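Local coordinates for Cas13d (PDB 6IV9), which binds a CRISPR RNA and, through its two HEPN domains, matures that guide RNA and cleaves target RNA, at residues A[431-434]-A[438-441]; A[413-416]-A[421-424]. The protein carries 2 engineered substitutions. All coordinates share one frame; numbering follows the deposited sequence.

Contact 1: A[431-434]-A[438-441]; sequences RFSM and EKEG. With nucleotides of chain B.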
# COMPACT_ATOMS: atom_id res chain seq x y z
N ARG A 431 -19.24 11.04 12.96
CA ARG A 431 -18.77 10.25 14.12
C ARG A 431 -19.96 9.61 14.83
O ARG A 431 -19.84 8.49 15.28
CB ARG A 431 -17.94 11.12 15.06
CG ARG A 431 -16.54 11.42 14.54
CD ARG A 431 -15.62 12.10 15.53
NE ARG A 431 -14.23 11.91 15.20
CZ ARG A 431 -13.25 12.76 15.46
NH1 ARG A 431 -13.50 13.98 15.87
NH2 ARG A 431 -12.01 12.39 15.30
N PHE A 432 -21.06 10.35 14.96
CA PHE A 432 -22.30 9.87 15.62
C PHE A 432 -22.99 8.77 14.82
O PHE A 432 -23.71 8.00 15.39
CB PHE A 432 -23.25 11.03 15.88
CG PHE A 432 -22.83 11.92 17.02
CD1 PHE A 432 -21.71 11.62 17.76
CD2 PHE A 432 -23.57 13.03 17.35
CE1 PHE A 432 -21.33 12.43 18.82
CE2 PHE A 432 -23.19 13.83 18.41
CZ PHE A 432 -22.07 13.53 19.13
N SER A 433 -22.77 8.73 13.51
CA SER A 433 -23.49 7.75 12.66
C SER A 433 -23.16 6.32 13.08
O SER A 433 -22.03 6.05 13.42
CB SER A 433 -23.24 8.00 11.21
OG SER A 433 -21.92 7.72 10.86
N MET A 434 -24.15 5.44 13.07
CA MET A 434 -23.93 4.05 13.53
C MET A 434 -23.90 3.06 12.38
O MET A 434 -23.57 1.93 12.61
CB MET A 434 -25.03 3.65 14.52
CG MET A 434 -24.97 4.44 15.79
SD MET A 434 -23.52 3.98 16.71
CE MET A 434 -23.93 2.30 17.15
N GLU A 438 -26.59 5.40 7.25
CA GLU A 438 -26.72 6.70 7.93
C GLU A 438 -25.62 7.63 7.43
O GLU A 438 -25.91 8.78 7.19
CB GLU A 438 -26.54 6.53 9.43
CG GLU A 438 -27.81 6.11 10.12
CD GLU A 438 -27.63 5.73 11.58
OE1 GLU A 438 -28.27 4.77 11.99
OE2 GLU A 438 -26.86 6.41 12.28
N LYS A 439 -24.41 7.12 7.28
CA LYS A 439 -23.29 7.97 6.82
C LYS A 439 -23.57 8.50 5.42
O LYS A 439 -23.37 9.67 5.20
CB LYS A 439 -21.99 7.16 6.86
CG LYS A 439 -20.75 7.97 6.54
CD LYS A 439 -19.54 7.11 6.46
CE LYS A 439 -18.91 6.91 7.81
NZ LYS A 439 -17.75 6.00 7.72
N GLU A 440 -24.07 7.65 4.53
CA GLU A 440 -24.39 8.10 3.15
C GLU A 440 -25.46 9.19 3.22
O GLU A 440 -25.35 10.15 2.49
CB GLU A 440 -24.88 6.93 2.31
CG GLU A 440 -23.79 5.93 1.99
CD GLU A 440 -22.50 6.56 1.50
OE1 GLU A 440 -22.45 6.94 0.33
OE2 GLU A 440 -21.56 6.69 2.31
N GLY A 441 -26.44 9.04 4.10
CA GLY A 441 -27.51 10.03 4.28
C GLY A 441 -26.95 11.35 4.73
O GLY A 441 -27.44 12.37 4.31
P C B 30 -12.76 1.84 13.16
OP1 C B 30 -13.83 1.19 12.45
OP2 C B 30 -11.55 2.31 12.47
O5' C B 30 -13.28 3.16 13.87
C5' C B 30 -14.55 3.19 14.53
C4' C B 30 -14.96 4.62 14.75
O4' C B 30 -14.04 5.30 15.64
C3' C B 30 -15.04 5.56 13.56
O3' C B 30 -16.17 5.28 12.77
C2' C B 30 -15.14 6.91 14.28
O2' C B 30 -16.46 7.19 14.75
C1' C B 30 -14.17 6.69 15.44
N1 C B 30 -12.84 7.27 15.21
C2 C B 30 -12.77 8.65 15.27
O2 C B 30 -13.80 9.28 15.52
N3 C B 30 -11.58 9.26 15.05
C4 C B 30 -10.48 8.53 14.87
N4 C B 30 -9.33 9.17 14.78
C5 C B 30 -10.52 7.10 14.85
C6 C B 30 -11.70 6.52 15.10
P U B 31 -15.93 5.56 11.16
OP1 U B 31 -17.28 5.27 10.67
OP2 U B 31 -14.66 4.99 10.65
O5' U B 31 -15.65 7.10 10.93
C5' U B 31 -16.69 8.05 11.26
C4' U B 31 -16.12 9.43 11.10
O4' U B 31 -15.11 9.64 12.11
C3' U B 31 -15.36 9.75 9.81
O3' U B 31 -16.25 9.96 8.71
C2' U B 31 -14.59 11.00 10.22
O2' U B 31 -15.42 12.13 10.25
C1' U B 31 -14.20 10.62 11.65
N1 U B 31 -12.87 10.02 11.63
C2 U B 31 -11.80 10.87 11.60
O2 U B 31 -11.93 12.08 11.56
N3 U B 31 -10.59 10.25 11.60
C4 U B 31 -10.35 8.88 11.62
O4 U B 31 -9.20 8.47 11.56
C5 U B 31 -11.52 8.08 11.65
C6 U B 31 -12.71 8.66 11.65
P C B 32 -15.84 9.55 7.26
OP1 C B 32 -16.88 10.01 6.28
OP2 C B 32 -15.47 8.14 7.27
O5' C B 32 -14.59 10.49 7.10
C5' C B 32 -13.49 10.23 6.21
C4' C B 32 -12.37 11.15 6.54
O4' C B 32 -11.84 10.81 7.84
C3' C B 32 -11.18 11.03 5.61
O3' C B 32 -11.36 11.84 4.46
C2' C B 32 -10.05 11.53 6.48
O2' C B 32 -9.98 12.94 6.55
C1' C B 32 -10.43 10.92 7.83
N1 C B 32 -9.85 9.58 8.05
C2 C B 32 -8.47 9.47 8.23
O2 C B 32 -7.78 10.49 8.14
N3 C B 32 -7.93 8.26 8.49
C4 C B 32 -8.72 7.19 8.58
N4 C B 32 -8.15 6.01 8.86
C5 C B 32 -10.14 7.28 8.47
C6 C B 32 -10.66 8.49 8.20
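S433 and M434 meet E438 and K439 in the helix-turn-helix connection between helix 420-432 and helix 436-464, whose R431 and K439 bind the CRISPR RNA of chain B. The first helix runs to F432, and S433 is the first residue to leave it. One hydrogen bond joins the two segments. M434 N donates it to E438 OE2 at 3.0 Å, and the bond is almost straight (173°). The donor comes from above the carboxylate plane, well tilted out of it. The E438 chain is extended beyond CG and lies alongside S433, whose CB stands 4.0 Å from E438 CB. S433 OG uses L430 O as its partner and only rests beside K439 CB. At the start of the second helix, T435 OG1 accepts the E438 N-H. K439 faces the RNA. Its CG is anti to the backbone N (chi1 -175°), and a bend at chi3 brings the amine between two consecutive phosphates. K439 NZ bonds OP1 of nucleotide U31 of chain B at 3.1 Å and OP2 of the next nucleotide, a cytidine, at 3.2 Å. From the other helix, the extended R431 reaches the cytosine base that precedes U31 of chain B. R431 NH1 is held by G76 O. R431 NE lies 2.7 Å from O2 of that cytosine, but the bond is weak and bent. The better-directed bond runs from R431 NH2 to N3 of the same cytosine, at 3.2 Å and 158°.

Contact 2: A[413-416]-A[421-424]; sequences CNYY and AAGE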
# COMPACT_ATOMS: atom_id res chain seq x y z
N CYS A 413 -12.39 25.38 0.21
CA CYS A 413 -12.32 26.74 0.79
C CYS A 413 -13.53 26.99 1.70
O CYS A 413 -13.38 27.62 2.72
CB CYS A 413 -12.22 27.77 -0.33
SG CYS A 413 -10.60 27.74 -1.13
N ASN A 414 -14.67 26.45 1.34
CA ASN A 414 -15.90 26.65 2.13
C ASN A 414 -15.70 26.10 3.54
O ASN A 414 -16.08 26.78 4.47
CB ASN A 414 -17.04 25.86 1.52
CG ASN A 414 -18.32 26.04 2.30
OD1 ASN A 414 -18.89 27.11 2.30
ND2 ASN A 414 -18.76 24.99 2.95
N TYR A 415 -15.11 24.92 3.67
CA TYR A 415 -14.95 24.29 5.00
C TYR A 415 -13.63 24.66 5.69
O TYR A 415 -13.56 24.54 6.89
CB TYR A 415 -15.05 22.78 4.83
CG TYR A 415 -16.42 22.30 4.48
CD1 TYR A 415 -17.43 22.33 5.42
CD2 TYR A 415 -16.71 21.80 3.23
CE1 TYR A 415 -18.70 21.88 5.12
CE2 TYR A 415 -17.97 21.33 2.92
CZ TYR A 415 -18.96 21.38 3.87
OH TYR A 415 -20.19 20.92 3.59
N TYR A 416 -12.61 24.99 4.91
CA TYR A 416 -11.28 25.29 5.47
C TYR A 416 -11.16 26.74 5.93
O TYR A 416 -10.38 27.00 6.82
CB TYR A 416 -10.23 25.03 4.41
CG TYR A 416 -8.80 25.08 4.88
CD1 TYR A 416 -8.31 24.17 5.79
CD2 TYR A 416 -7.94 26.03 4.37
CE1 TYR A 416 -7.00 24.20 6.19
CE2 TYR A 416 -6.63 26.09 4.79
CZ TYR A 416 -6.15 25.16 5.69
OH TYR A 416 -4.85 25.22 6.08
N ALA A 421 -17.03 26.00 11.15
CA ALA A 421 -18.04 25.44 12.08
C ALA A 421 -18.88 24.38 11.36
O ALA A 421 -19.19 23.38 11.96
CB ALA A 421 -18.90 26.55 12.61
N ALA A 422 -19.21 24.62 10.10
CA ALA A 422 -20.00 23.65 9.31
C ALA A 422 -19.21 22.34 9.16
O ALA A 422 -19.82 21.30 9.16
CB ALA A 422 -20.34 24.24 7.97
N GLY A 423 -17.90 22.45 8.97
CA GLY A 423 -17.04 21.27 8.87
C GLY A 423 -17.01 20.50 10.18
O GLY A 423 -17.16 19.33 10.14
N GLU A 424 -16.89 21.20 11.29
CA GLU A 424 -16.87 20.55 12.63
C GLU A 424 -18.20 19.85 12.85
O GLU A 424 -18.20 18.74 13.34
CB GLU A 424 -16.59 21.59 13.72
CG GLU A 424 -15.15 22.03 13.77
CD GLU A 424 -14.82 23.21 14.67
OE1 GLU A 424 -15.74 23.87 15.15
OE2 GLU A 424 -13.63 23.47 14.87
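This is a buried helix-to-helix packing contact between Y415 of helix 400-418 and A422 and G423 of helix 420-432. The two helices follow each other directly in the chain. Only a short link separates them, and Y415 packs back onto the start of the second helix. The backbones come close, with Y415 CA 5.3 Å from G423 CA. No hydrogen bond joins the two segments. The Y415 ring does the touching, along the side that carries CD1 and CE1. Y415 CD1 lies 3.6 Å from G423 N, which sits at the ring edge, near its plane. The same carbon is 3.6 Å from G423 CA, so the ring rests directly on the main chain of the second helix. Further along the ring, Y415 CE1 meets A422 CB at 4.0 Å. The methyl approaches obliquely and gives the one apolar side-chain pair of the contact. Y415 CG is anti to the carbonyl carbon (chi1 -70°), and this turns the ring toward the second helix. One ring face is covered from within its own helix. N414 ND2 stands 3.5 Å above the Y415 ring plane, over the centre. N414 OD1 bonds K453 NZ, which limits how the amide can turn. The far end of the tyrosine is also held, because its hydroxyl bonds E446 OE2. Both partners lie on helix 436-464, and F374 meets the ring edge-to-face. At the start of the second helix, D419 OD1 bonds A422 N. Helix 400-418 has a wider pi-type turn at 414-416, where N414 and Y415 lie. This is helix-helix packing across a short connection, in a mainly helical part of Cas13d, with an aromatic ring laid against a glycine and an alanine.

Both contacts use helix 420-432, one near each end. Contact 2 joins it to the helix before, and contact 1 joins it to the helix after. Their centres lie about 18 Å apart, and they do not touch. Contact 2 is buried and rests on ring, methyl and backbone packing. Contact 1 is only partly buried and is polar, with a carboxylate-to-backbone bond across the turn and basic side chains on the RNA of chain B. Helix 436-464 ties them together. It supplies E438 and K439 to contact 1, and its E446 and K453 hold the polar groups of Y415 and N414 in contact 2.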